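Local coordinates for protein tRNA-splicing ligase RtcB (Thermus thermophilus, PDB 2EPG) that probably joins RNA ends that carry a 2',3'-cyclic phosphate or 3'-phosphate to 5'-hydroxyl ends, using GTP and manganese, at residues Y392-T397 with G406-G411. Numbering follows the deposited sequence.
Sequences YVLAGT and GSSCHG
Leu-394, on a strand flanked by 380-383 and 474-486, reaches toward Ser-408 and Cys-409 in the RtcB fold, where strand 391-395 leads through helix 398-403 to strand 407-408. The two strands are not sheet partners. Leu-394 bonds through its backbone to Val-381 on one flank, and Val-393 and Ala-395 bond to strand 474-486 on the other, whereas strand 407-408 pairs with 360-361. What the two segments share is contact between side chains.

The apolar part is one touch, CD1 of Leu-394 to SG of Cys-409 at 4.1 Å. On the leucine side, CG lies anti to the carbonyl carbon (chi1 -47°), and chi2 of 178° puts CD1 anti to CA, extending it toward the sulfur. Cys-409 answers with SG placed between its own backbone N and carbonyl carbon (chi1 74°), which brings the sulfur round to the methyl group. The contact is small, 77 Å² summed over both sides, yet all three residues are buried; Val-383 and helix 462-470, through Val-464 and Val-467, continue the packing around them.

The polar neighbour is Ser-408. Its OG approaches the same Leu-394 CD1 more loosely, at 4.4 Å, and hydrogen-bonds to the carbonyl O of Ile-472, which satisfies the buried hydroxyl.

Cys-409 leads directly into His-410, the predicted GMP-histidine intermediate, so the packing lies one residue from the probable guanylylation site. The CB of His-410 points away from 392-397, and its ND1 is hydrogen-bonded to ND1 of His-339.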
# COMPACT_ATOMS: atom_id res chain seq x y z
N TYR A 392 9.84 6.15 -6.02
CA TYR A 392 10.13 5.42 -7.25
C TYR A 392 8.86 4.80 -7.82
O TYR A 392 7.88 4.57 -7.12
CB TYR A 392 11.16 4.30 -6.99
CG TYR A 392 12.52 4.77 -6.46
CD1 TYR A 392 12.68 5.14 -5.12
CD2 TYR A 392 13.62 4.87 -7.30
CE1 TYR A 392 13.91 5.60 -4.64
CE2 TYR A 392 14.85 5.33 -6.83
CZ TYR A 392 14.98 5.69 -5.50
OH TYR A 392 16.19 6.14 -5.05
N VAL A 393 8.89 4.55 -9.12
CA VAL A 393 7.79 3.90 -9.80
C VAL A 393 8.45 2.66 -10.41
O VAL A 393 9.44 2.78 -11.15
CB VAL A 393 7.19 4.76 -10.93
CG1 VAL A 393 6.10 3.97 -11.64
CG2 VAL A 393 6.62 6.08 -10.36
N LEU A 394 7.94 1.48 -10.05
CA LEU A 394 8.46 0.23 -10.58
C LEU A 394 7.32 -0.37 -11.39
O LEU A 394 6.25 0.22 -11.48
CB LEU A 394 8.85 -0.72 -9.44
CG LEU A 394 9.67 -0.11 -8.30
CD1 LEU A 394 9.93 -1.17 -7.21
CD2 LEU A 394 10.99 0.42 -8.83
N ALA A 395 7.56 -1.54 -11.98
CA ALA A 395 6.53 -2.24 -12.72
C ALA A 395 6.57 -3.70 -12.25
O ALA A 395 7.66 -4.22 -11.97
CB ALA A 395 6.78 -2.16 -14.23
N GLY A 396 5.41 -4.33 -12.16
CA GLY A 396 5.33 -5.72 -11.72
C GLY A 396 5.93 -6.66 -12.76
O GLY A 396 5.93 -6.35 -13.94
N THR A 397 6.41 -7.82 -12.33
CA THR A 397 7.03 -8.73 -13.27
C THR A 397 6.43 -10.10 -13.29
O THR A 397 5.70 -10.50 -12.39
CB THR A 397 8.52 -8.91 -12.96
OG1 THR A 397 8.64 -9.64 -11.74
CG2 THR A 397 9.19 -7.54 -12.80
N GLY A 406 3.07 -12.68 -6.83
CA GLY A 406 2.90 -11.41 -7.53
C GLY A 406 2.97 -10.22 -6.59
O GLY A 406 2.09 -9.36 -6.62
N SER A 407 4.02 -10.17 -5.77
CA SER A 407 4.21 -9.11 -4.79
C SER A 407 5.55 -8.39 -4.92
O SER A 407 6.53 -8.96 -5.38
CB SER A 407 4.13 -9.70 -3.38
OG SER A 407 2.89 -10.35 -3.18
N SER A 408 5.59 -7.13 -4.49
CA SER A 408 6.82 -6.39 -4.53
C SER A 408 6.99 -5.55 -3.25
O SER A 408 6.26 -5.75 -2.28
CB SER A 408 6.89 -5.51 -5.78
OG SER A 408 8.23 -5.10 -6.00
N CYS A 409 7.93 -4.62 -3.25
CA CYS A 409 8.17 -3.83 -2.05
C CYS A 409 7.28 -2.61 -1.97
O CYS A 409 6.60 -2.25 -2.94
CB CYS A 409 9.63 -3.39 -2.00
SG CYS A 409 9.99 -2.06 -3.19
N HIS A 410 7.27 -1.97 -0.82
CA HIS A 410 6.46 -0.78 -0.66
C HIS A 410 7.31 0.43 -0.26
O HIS A 410 6.94 1.56 -0.53
CB HIS A 410 5.37 -1.02 0.38
CG HIS A 410 5.78 -0.65 1.77
ND1 HIS A 410 5.23 0.41 2.45
CD2 HIS A 410 6.69 -1.20 2.61
CE1 HIS A 410 5.77 0.49 3.65
NE2 HIS A 410 6.67 -0.47 3.77
N GLY A 411 8.43 0.19 0.41
CA GLY A 411 9.26 1.30 0.84
C GLY A 411 10.61 1.38 0.16
O GLY A 411 11.09 0.40 -0.42